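Local structure of staphylococcal nuclease domain-containing protein 1 (Drosophila melanogaster, 2WAC) at residues A59-T63 against L64-W68; E11-E14 against T15-F19; L163-P166 against T167-V170. The protein acts as an endonuclease on DNA and RNA, associates with the RNA-induced silencing complex, and through its extended Tudor domain binds peptides carrying symmetrically dimethylated arginine. All coordinates share one frame; numbering follows the deposited sequence.

Interaction 1. Residues A59-T63 against L64-W68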
ATOM      1  N   ALA A  59      -0.519  15.212 -13.642  1.00 24.19           N
ATOM      2  CA  ALA A  59      -1.189  15.816 -12.504  1.00 24.13           C
ATOM      3  C   ALA A  59      -2.665  15.460 -12.619  1.00 23.98           C
ATOM      4  O   ALA A  59      -3.277  15.642 -13.677  1.00 24.15           O
ATOM      5  CB  ALA A  59      -0.995  17.315 -12.501  1.00 24.12           C
ATOM      6  N   ALA A  60      -3.225  14.929 -11.538  1.00 23.79           N
ATOM      7  CA  ALA A  60      -4.623  14.515 -11.512  1.00 23.46           C
ATOM      8  C   ALA A  60      -5.368  15.212 -10.385  1.00 23.38           C
ATOM      9  O   ALA A  60      -4.898  15.240  -9.243  1.00 23.07           O
ATOM     10  CB  ALA A  60      -4.726  13.004 -11.359  1.00 23.39           C
ATOM     11  N   GLN A  61      -6.530  15.772 -10.716  1.00 23.34           N
ATOM     12  CA  GLN A  61      -7.388  16.426  -9.734  1.00 23.42           C
ATOM     13  C   GLN A  61      -8.300  15.389  -9.073  1.00 23.41           C
ATOM     14  O   GLN A  61      -9.308  14.969  -9.652  1.00 23.29           O
ATOM     15  CB  GLN A  61      -8.203  17.548 -10.384  1.00 23.47           C
ATOM     16  CG  GLN A  61      -8.743  18.589  -9.402  1.00 23.79           C
ATOM     17  CD  GLN A  61      -9.712  19.570 -10.048  1.00 24.55           C
ATOM     18  OE1 GLN A  61     -10.289  19.293 -11.099  1.00 24.82           O
ATOM     19  NE2 GLN A  61      -9.896  20.723  -9.414  1.00 24.62           N
ATOM     20  N   PHE A  62      -7.910  14.979  -7.868  1.00 23.48           N
ATOM     21  CA  PHE A  62      -8.618  13.980  -7.059  1.00 23.62           C
ATOM     22  C   PHE A  62     -10.088  14.369  -6.900  1.00 23.84           C
ATOM     23  O   PHE A  62     -10.395  15.515  -6.569  1.00 23.74           O
ATOM     24  CB  PHE A  62      -7.910  13.865  -5.696  1.00 23.65           C
ATOM     25  CG  PHE A  62      -8.348  12.693  -4.842  1.00 23.51           C
ATOM     26  CD1 PHE A  62      -8.869  11.529  -5.401  1.00 23.35           C
ATOM     27  CD2 PHE A  62      -8.180  12.749  -3.458  1.00 23.81           C
ATOM     28  CE1 PHE A  62      -9.253  10.456  -4.597  1.00 23.46           C
ATOM     29  CE2 PHE A  62      -8.550  11.679  -2.644  1.00 23.76           C
ATOM     30  CZ  PHE A  62      -9.089  10.528  -3.216  1.00 23.77           C
ATOM     31  N   THR A  63     -10.989  13.420  -7.156  1.00 24.15           N
ATOM     32  CA  THR A  63     -12.433  13.693  -7.103  1.00 24.52           C
ATOM     33  C   THR A  63     -12.937  13.986  -5.690  1.00 24.65           C
ATOM     34  O   THR A  63     -13.992  14.598  -5.524  1.00 24.76           O
ATOM     35  CB  THR A  63     -13.288  12.555  -7.715  1.00 24.50           C
ATOM     36  OG1 THR A  63     -13.049  11.326  -7.015  1.00 24.64           O
ATOM     37  CG2 THR A  63     -12.973  12.372  -9.177  1.00 24.72           C
ATOM     38  N   LEU A  64     -12.182  13.554  -4.679  1.00 24.80           N
ATOM     39  CA  LEU A  64     -12.581  13.756  -3.286  1.00 24.94           C
ATOM     40  C   LEU A  64     -12.461  15.208  -2.817  1.00 24.98           C
ATOM     41  O   LEU A  64     -13.400  15.748  -2.223  1.00 25.05           O
ATOM     42  CB  LEU A  64     -11.791  12.840  -2.343  1.00 25.07           C
ATOM     43  CG  LEU A  64     -12.115  12.986  -0.851  1.00 25.29           C
ATOM     44  CD1 LEU A  64     -13.444  12.319  -0.541  1.00 25.45           C
ATOM     45  CD2 LEU A  64     -11.009  12.414   0.018  1.00 25.62           C
ATOM     46  N   ASP A  65     -11.315  15.832  -3.084  1.00 24.95           N
ATOM     47  CA  ASP A  65     -11.014  17.156  -2.527  1.00 24.93           C
ATOM     48  C   ASP A  65     -10.788  18.258  -3.568  1.00 24.94           C
ATOM     49  O   ASP A  65     -10.598  19.424  -3.209  1.00 24.95           O
ATOM     50  CB  ASP A  65      -9.823  17.069  -1.553  1.00 24.96           C
ATOM     51  CG  ASP A  65      -8.528  16.604  -2.224  1.00 25.09           C
ATOM     52  OD1 ASP A  65      -8.546  16.212  -3.412  1.00 25.24           O
ATOM     53  OD2 ASP A  65      -7.480  16.633  -1.546  1.00 25.45           O
ATOM     54  N   ASN A  66     -10.823  17.882  -4.848  1.00 24.82           N
ATOM     55  CA  ASN A  66     -10.501  18.777  -5.972  1.00 24.76           C
ATOM     56  C   ASN A  66      -9.088  19.370  -5.931  1.00 24.62           C
ATOM     57  O   ASN A  66      -8.836  20.428  -6.507  1.00 24.60           O
ATOM     58  CB  ASN A  66     -11.565  19.878  -6.154  1.00 24.85           C
ATOM     59  CG  ASN A  66     -12.867  19.345  -6.730  1.00 25.09           C
ATOM     60  OD1 ASN A  66     -12.926  18.235  -7.264  1.00 25.54           O
ATOM     61  ND2 ASN A  66     -13.928  20.137  -6.628  1.00 25.49           N
ATOM     62  N   GLN A  67      -8.171  18.677  -5.261  1.00 24.54           N
ATOM     63  CA  GLN A  67      -6.772  19.093  -5.243  1.00 24.47           C
ATOM     64  C   GLN A  67      -5.954  18.267  -6.234  1.00 24.19           C
ATOM     65  O   GLN A  67      -6.344  17.152  -6.597  1.00 24.15           O
ATOM     66  CB  GLN A  67      -6.183  19.018  -3.826  1.00 24.58           C
ATOM     67  CG  GLN A  67      -6.944  19.826  -2.758  1.00 25.34           C
ATOM     68  CD  GLN A  67      -7.154  21.290  -3.127  1.00 26.71           C
ATOM     69  OE1 GLN A  67      -6.248  21.961  -3.625  1.00 27.54           O
ATOM     70  NE2 GLN A  67      -8.358  21.794  -2.871  1.00 27.17           N
ATOM     71  N   TRP A  68      -4.834  18.829  -6.681  1.00 23.94           N
ATOM     72  CA  TRP A  68      -3.986  18.200  -7.694  1.00 23.63           C
ATOM     73  C   TRP A  68      -2.879  17.348  -7.060  1.00 23.62           C
ATOM     74  O   TRP A  68      -2.186  17.797  -6.144  1.00 23.38           O
ATOM     75  CB  TRP A  68      -3.390  19.266  -8.620  1.00 23.66           C
ATOM     76  CG  TRP A  68      -4.415  20.002  -9.461  1.00 23.49           C
ATOM     77  CD1 TRP A  68      -5.052  21.172  -9.145  1.00 23.55           C
ATOM     78  CD2 TRP A  68      -4.906  19.616 -10.753  1.00 23.36           C
ATOM     79  NE1 TRP A  68      -5.908  21.535 -10.160  1.00 23.38           N
ATOM     80  CE2 TRP A  68      -5.837  20.600 -11.159  1.00 23.45           C
ATOM     81  CE3 TRP A  68      -4.647  18.535 -11.608  1.00 23.64           C
ATOM     82  CZ2 TRP A  68      -6.517  20.532 -12.382  1.00 23.35           C
ATOM     83  CZ3 TRP A  68      -5.322  18.469 -12.827  1.00 23.48           C
ATOM     84  CH2 TRP A  68      -6.246  19.465 -13.200  1.00 23.33           C
TER
HETATM   85  O   HOH W   1     -15.218  16.425  -7.486  1.00 31.49           O

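Interaction 2. Residues E11-E14 against T15-F19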
ATOM      1  N   GLU A  11      -2.000   3.190   2.419  1.00 22.68           N
ATOM      2  CA  GLU A  11      -3.048   2.512   1.654  1.00 22.86           C
ATOM      3  C   GLU A  11      -2.961   0.998   1.811  1.00 23.02           C
ATOM      4  O   GLU A  11      -1.870   0.427   1.774  1.00 22.90           O
ATOM      5  CB  GLU A  11      -2.968   2.898   0.166  1.00 22.90           C
ATOM      6  CG  GLU A  11      -4.056   2.289  -0.740  1.00 22.89           C
ATOM      7  CD  GLU A  11      -5.432   2.925  -0.567  1.00 23.12           C
ATOM      8  OE1 GLU A  11      -5.548   3.969   0.106  1.00 22.36           O
ATOM      9  OE2 GLU A  11      -6.407   2.375  -1.120  1.00 23.61           O
ATOM     10  N   ILE A  12      -4.115   0.359   1.993  1.00 23.23           N
ATOM     11  CA  ILE A  12      -4.199  -1.103   2.026  1.00 23.52           C
ATOM     12  C   ILE A  12      -5.178  -1.583   0.955  1.00 23.72           C
ATOM     13  O   ILE A  12      -6.273  -1.038   0.817  1.00 23.55           O
ATOM     14  CB  ILE A  12      -4.607  -1.630   3.430  1.00 23.53           C
ATOM     15  CG1 ILE A  12      -3.585  -1.185   4.482  1.00 23.38           C
ATOM     16  CG2 ILE A  12      -4.724  -3.158   3.432  1.00 23.65           C
ATOM     17  CD1 ILE A  12      -4.157  -1.005   5.867  1.00 23.21           C
ATOM     18  N   THR A  13      -4.765  -2.597   0.196  1.00 24.05           N
ATOM     19  CA  THR A  13      -5.593  -3.158  -0.874  1.00 24.42           C
ATOM     20  C   THR A  13      -6.324  -4.413  -0.399  1.00 24.71           C
ATOM     21  O   THR A  13      -6.082  -4.899   0.711  1.00 24.70           O
ATOM     22  CB  THR A  13      -4.758  -3.497  -2.135  1.00 24.38           C
ATOM     23  OG1 THR A  13      -3.974  -4.672  -1.894  1.00 24.37           O
ATOM     24  CG2 THR A  13      -3.843  -2.333  -2.518  1.00 24.32           C
ATOM     25  N   GLU A  14      -7.202  -4.937  -1.254  1.00 25.07           N
ATOM     26  CA  GLU A  14      -8.039  -6.097  -0.928  1.00 25.43           C
ATOM     27  C   GLU A  14      -7.300  -7.445  -0.902  1.00 25.41           C
ATOM     28  O   GLU A  14      -7.878  -8.459  -0.508  1.00 25.53           O
ATOM     29  CB  GLU A  14      -9.256  -6.162  -1.865  1.00 25.66           C
ATOM     30  CG  GLU A  14      -8.923  -6.159  -3.358  1.00 26.32           C
ATOM     31  CD  GLU A  14     -10.146  -5.977  -4.249  1.00 27.46           C
ATOM     32  OE1 GLU A  14     -11.228  -6.506  -3.912  1.00 27.74           O
ATOM     33  OE2 GLU A  14     -10.020  -5.307  -5.297  1.00 27.90           O
ATOM     34  N   THR A  15      -6.033  -7.448  -1.315  1.00 25.26           N
ATOM     35  CA  THR A  15      -5.213  -8.665  -1.318  1.00 24.99           C
ATOM     36  C   THR A  15      -4.114  -8.613  -0.253  1.00 24.86           C
ATOM     37  O   THR A  15      -3.171  -9.414  -0.271  1.00 24.81           O
ATOM     38  CB  THR A  15      -4.575  -8.917  -2.703  1.00 25.03           C
ATOM     39  OG1 THR A  15      -3.739  -7.808  -3.055  1.00 24.85           O
ATOM     40  CG2 THR A  15      -5.649  -9.107  -3.771  1.00 24.85           C
ATOM     41  N   LEU A  16      -4.257  -7.666   0.673  1.00 24.61           N
ATOM     42  CA  LEU A  16      -3.285  -7.419   1.745  1.00 24.36           C
ATOM     43  C   LEU A  16      -1.897  -6.989   1.263  1.00 24.01           C
ATOM     44  O   LEU A  16      -0.888  -7.268   1.911  1.00 24.08           O
ATOM     45  CB  LEU A  16      -3.210  -8.593   2.735  1.00 24.44           C
ATOM     46  CG  LEU A  16      -4.373  -8.748   3.723  1.00 24.47           C
ATOM     47  CD1 LEU A  16      -4.230 -10.028   4.512  1.00 24.60           C
ATOM     48  CD2 LEU A  16      -4.472  -7.563   4.671  1.00 24.83           C
ATOM     49  N   THR A  17      -1.853  -6.326   0.112  1.00 23.49           N
ATOM     50  CA  THR A  17      -0.696  -5.509  -0.218  1.00 22.95           C
ATOM     51  C   THR A  17      -0.952  -4.148   0.425  1.00 22.53           C
ATOM     52  O   THR A  17      -2.095  -3.821   0.767  1.00 22.29           O
ATOM     53  CB  THR A  17      -0.431  -5.383  -1.747  1.00 23.00           C
ATOM     54  OG1 THR A  17      -1.459  -4.604  -2.369  1.00 22.82           O
ATOM     55  CG2 THR A  17      -0.348  -6.759  -2.408  1.00 22.93           C
ATOM     56  N   PHE A  18       0.106  -3.373   0.624  1.00 22.04           N
ATOM     57  CA  PHE A  18      -0.028  -2.063   1.248  1.00 21.75           C
ATOM     58  C   PHE A  18       1.004  -1.097   0.692  1.00 21.60           C
ATOM     59  O   PHE A  18       2.064  -1.513   0.222  1.00 21.48           O
ATOM     60  CB  PHE A  18       0.088  -2.163   2.781  1.00 21.56           C
ATOM     61  CG  PHE A  18       1.413  -2.699   3.259  1.00 21.25           C
ATOM     62  CD1 PHE A  18       1.612  -4.069   3.413  1.00 20.44           C
ATOM     63  CD2 PHE A  18       2.462  -1.832   3.557  1.00 20.79           C
ATOM     64  CE1 PHE A  18       2.838  -4.570   3.848  1.00 20.47           C
ATOM     65  CE2 PHE A  18       3.692  -2.322   3.989  1.00 20.70           C
ATOM     66  CZ  PHE A  18       3.880  -3.694   4.137  1.00 20.07           C
ATOM     67  N   PHE A  19       0.680   0.192   0.741  1.00 21.45           N
ATOM     68  CA  PHE A  19       1.623   1.240   0.384  1.00 21.44           C
ATOM     69  C   PHE A  19       2.132   1.917   1.645  1.00 21.59           C
ATOM     70  O   PHE A  19       1.358   2.206   2.563  1.00 21.67           O
ATOM     71  CB  PHE A  19       0.966   2.275  -0.534  1.00 21.39           C
ATOM     72  CG  PHE A  19       0.729   1.788  -1.935  1.00 20.97           C
ATOM     73  CD1 PHE A  19      -0.322   0.921  -2.219  1.00 21.17           C
ATOM     74  CD2 PHE A  19       1.544   2.215  -2.978  1.00 20.53           C
ATOM     75  CE1 PHE A  19      -0.550   0.475  -3.520  1.00 21.03           C
ATOM     76  CE2 PHE A  19       1.327   1.776  -4.276  1.00 20.82           C
ATOM     77  CZ  PHE A  19       0.277   0.903  -4.549  1.00 20.90           C
TER
HETATM   78  O   HOH W   2      -4.322  -5.897  -4.881  1.00 27.50           O

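Interaction 3. Residues L163-P166 against T167-V170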
ATOM      1  N   LEU A 163       5.711  -6.014   9.045  1.00 23.14           N
ATOM      2  CA  LEU A 163       5.465  -4.760   9.746  1.00 23.40           C
ATOM      3  C   LEU A 163       5.438  -5.012  11.244  1.00 23.55           C
ATOM      4  O   LEU A 163       4.837  -5.982  11.709  1.00 23.50           O
ATOM      5  CB  LEU A 163       4.149  -4.116   9.290  1.00 23.33           C
ATOM      6  CG  LEU A 163       4.025  -3.658   7.833  1.00 23.69           C
ATOM      7  CD1 LEU A 163       2.635  -3.087   7.585  1.00 23.56           C
ATOM      8  CD2 LEU A 163       5.101  -2.638   7.462  1.00 24.08           C
ATOM      9  N   ARG A 164       6.087  -4.125  11.992  1.00 23.83           N
ATOM     10  CA  ARG A 164       6.291  -4.305  13.423  1.00 24.30           C
ATOM     11  C   ARG A 164       5.885  -3.045  14.185  1.00 24.34           C
ATOM     12  O   ARG A 164       6.130  -1.931  13.717  1.00 24.22           O
ATOM     13  CB  ARG A 164       7.769  -4.615  13.678  1.00 24.37           C
ATOM     14  CG  ARG A 164       8.091  -5.127  15.062  1.00 25.43           C
ATOM     15  CD  ARG A 164       9.529  -5.624  15.160  1.00 26.47           C
ATOM     16  NE  ARG A 164      10.478  -4.559  15.480  1.00 27.52           N
ATOM     17  CZ  ARG A 164      11.702  -4.764  15.963  1.00 28.10           C
ATOM     18  NH1 ARG A 164      12.137  -5.999  16.188  1.00 28.28           N
ATOM     19  NH2 ARG A 164      12.495  -3.733  16.229  1.00 28.16           N
ATOM     20  N   ASP A 165       5.264  -3.222  15.352  1.00 24.48           N
ATOM     21  CA  ASP A 165       5.003  -2.097  16.249  1.00 24.67           C
ATOM     22  C   ASP A 165       6.319  -1.652  16.889  1.00 24.71           C
ATOM     23  O   ASP A 165       7.056  -2.479  17.418  1.00 24.64           O
ATOM     24  CB  ASP A 165       3.975  -2.463  17.328  1.00 24.71           C
ATOM     25  CG  ASP A 165       3.572  -1.269  18.180  1.00 25.07           C
ATOM     26  OD1 ASP A 165       4.300  -0.937  19.139  1.00 25.39           O
ATOM     27  OD2 ASP A 165       2.521  -0.662  17.890  1.00 25.34           O
ATOM     28  N   PRO A 166       6.615  -0.337  16.841  1.00 24.83           N
ATOM     29  CA  PRO A 166       7.888   0.172  17.362  1.00 24.85           C
ATOM     30  C   PRO A 166       8.053  -0.006  18.871  1.00 24.86           C
ATOM     31  O   PRO A 166       9.181  -0.065  19.360  1.00 24.86           O
ATOM     32  CB  PRO A 166       7.843   1.668  17.025  1.00 24.93           C
ATOM     33  CG  PRO A 166       6.754   1.827  16.019  1.00 24.97           C
ATOM     34  CD  PRO A 166       5.770   0.742  16.299  1.00 24.80           C
ATOM     35  N   THR A 167       6.940  -0.084  19.597  1.00 24.73           N
ATOM     36  CA  THR A 167       6.980  -0.163  21.058  1.00 24.70           C
ATOM     37  C   THR A 167       6.992  -1.605  21.576  1.00 24.60           C
ATOM     38  O   THR A 167       7.853  -1.971  22.380  1.00 24.56           O
ATOM     39  CB  THR A 167       5.824   0.649  21.697  1.00 24.67           C
ATOM     40  OG1 THR A 167       5.998   2.041  21.398  1.00 24.87           O
ATOM     41  CG2 THR A 167       5.784   0.466  23.211  1.00 24.77           C
ATOM     42  N   THR A 168       6.046  -2.419  21.109  1.00 24.44           N
ATOM     43  CA  THR A 168       5.890  -3.792  21.599  1.00 24.34           C
ATOM     44  C   THR A 168       6.722  -4.796  20.806  1.00 24.45           C
ATOM     45  O   THR A 168       6.998  -5.898  21.284  1.00 24.34           O
ATOM     46  CB  THR A 168       4.421  -4.255  21.536  1.00 24.31           C
ATOM     47  OG1 THR A 168       3.992  -4.291  20.171  1.00 23.92           O
ATOM     48  CG2 THR A 168       3.516  -3.327  22.337  1.00 24.02           C
ATOM     49  N   LYS A 169       7.099  -4.402  19.591  1.00 24.42           N
ATOM     50  CA  LYS A 169       7.821  -5.256  18.640  1.00 24.54           C
ATOM     51  C   LYS A 169       6.981  -6.430  18.113  1.00 24.41           C
ATOM     52  O   LYS A 169       7.525  -7.400  17.586  1.00 24.39           O
ATOM     53  CB  LYS A 169       9.177  -5.736  19.198  1.00 24.59           C
ATOM     54  CG  LYS A 169      10.058  -4.641  19.818  1.00 25.25           C
ATOM     55  CD  LYS A 169      10.325  -3.486  18.857  1.00 26.10           C
ATOM     56  CE  LYS A 169      11.198  -2.414  19.490  1.00 26.72           C
ATOM     57  NZ  LYS A 169      12.591  -2.877  19.747  1.00 27.74           N
ATOM     58  N   VAL A 170       5.657  -6.323  18.237  1.00 24.40           N
ATOM     59  CA  VAL A 170       4.747  -7.330  17.688  1.00 24.34           C
ATOM     60  C   VAL A 170       4.697  -7.244  16.161  1.00 24.12           C
ATOM     61  O   VAL A 170       4.466  -6.173  15.592  1.00 24.02           O
ATOM     62  CB  VAL A 170       3.312  -7.226  18.287  1.00 24.45           C
ATOM     63  CG1 VAL A 170       2.348  -8.175  17.578  1.00 24.60           C
ATOM     64  CG2 VAL A 170       3.330  -7.524  19.782  1.00 24.82           C
TER

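Interaction 1. Residues A59-T63 against L64-W68
F62 and Q67 close the neck of a tight beta hairpin that joins strands 57-61 and 68-77 in the SH3-like sheet of the Tudor domain. F62 N donates to Q67 O at 3.0 Å, and N66 N donates to F62 O at 3.0 Å, so both backbone groups of F62 are engaged. R98 adds a weak bond to F62 O and a full one to Q61 O.

Below the turn, Q61 and W68 form a non-hydrogen-bonded antiparallel pair with both side chains on one face. With CG anti to the backbone N (chi1 -160°) and the chain extended beyond it, Q61 lies along the indole: CB sits 3.7 Å from the centroid of the six-membered ring of W68, and the amide stacks almost parallel to the ring. From there Q61 NE2 donates to N66 O at 3.1 Å, meeting it from above the carbonyl plane. The backbone oxygen A59 O comes to the edge of the same indole.

D65 starts an Asx turn, its OD1 accepting from Q67 N at 3.1 Å from above the carboxylate plane, while OD2 is bonded to the hydroxyl of Y69. Q67 NE2 donates to D65 O at 3.3 Å, and its OE1 pairs with H37. N66 OD1 takes a bond from R98 and another from a water that also donates to T63 O; the hydroxyl of T63 goes to E92.

From F62 onward these residues belong to the region involved in dimethylarginine binding, and the F62 ring meets that of Y85, consistent with an aromatic pocket there. Over one face of the F62 ring lies L64 CB, 3.5 Å from F62 CE2.

Interaction 2. Residues E11-E14 against T15-F19
E11 and F19 pair across two antiparallel strands, 5-12 and 17-22, as a hydrogen-bonded pair, with F19 N donating to E11 O at 2.8 Å. I12 and F18 follow as the non-hydrogen-bonded pair, and T13 N then gives T17 O an almost perfectly straight bond of 3.0 Å (177° at the hydrogen). The chain reverses through a type I turn from T13 to L16, spanned by a weak bond from L16 N to T13 O. L16 takes up a left-handed backbone conformation (phi 62°), the arrangement of a type I turn followed by a G1 bulge.

Three threonine hydroxyls gather on one side of the reversal. In T13 and T17 alike the hydroxyl sits between the backbone N and the carbonyl carbon (chi1 74° and 69°), which brings T13 OG1 within 2.6 Å of T17 OG1. T17 OG1 is also bonded to the carboxylate of E115. A water links T13 OG1 to T15 OG1, lying 2.7 Å from the latter. On this face E11 CB rests 4.0 Å from F19 CB, and T13 CG2 comes to the edge of the F19 ring. On the other face I12 CG1 meets F18 CB, the side chains of I12 and L16 touch helix 127-141, and F18 packs on strand 113-118.

Hydroxyls, water and E115 thus form a polar cluster at the turn end beside F19, whose pattern of protons probably depends on E115.

Interaction 3. Residues L163-P166 against T167-V170
K169 crosses the R164 guanidinium obliquely, its CD over one face near the rim, 3.4 Å from R164 NH2, and the guanidinium also makes a cation-pi contact with Y4. Its NH2 is hydrogen-bonded to Q147, which probably limits the rotation of that end. K169 NZ comes within 3.6 Å of R164 NH2, two like charges that would probably repel, although the lysine's aliphatic stem does the touching. A methionine in place of R164 would lose the planar group lying against the lysine stem, and Q147 OE1 would probably be left without its donor and the Y4 ring without its cation.

The second flat group is the carboxylate of D165. CG lies opposite the backbone N (chi1 -174°), which brings OD1 back over the turn, where it grips two amides from opposite faces of its plane. T167 N donates at 2.8 Å to D165 OD1, and T168 N at 3.0 Å to the same oxygen. The main chain of D165 is engaged as well: D165 N donates to V170 O at 3.1 Å, and D165 O accepts from K169 N at 2.9 Å. K169 itself adopts a left-handed backbone conformation (phi 68°). T168 OG1 accepts from V170 N.

An Asx turn at D165 running into an ST turn at T168 thus shapes the tight loop between strand 159-164 and helix 172-178 of the staphylococcal-nuclease-like part.

Along the chain the order is interaction 2, interaction 1, interaction 3, all local turns after a strand. Interactions 2 and 3 belong to the same five-stranded sheet, order 1-2-3-5-4 with its first and last strands pairing, as in the OB-fold barrel of staphylococcal nuclease. Their centres are about 19 Å apart, and they touch where F18 CZ packs on L163 CD2 at 3.7 Å. Interaction 1 sits in the separate Tudor sheet, its centre about 21 Å from that of interaction 2 and about 34 Å from that of interaction 3. Strands from before and after the Tudor sheet thus build the nuclease-like sheet, tying both into one extended Tudor domain.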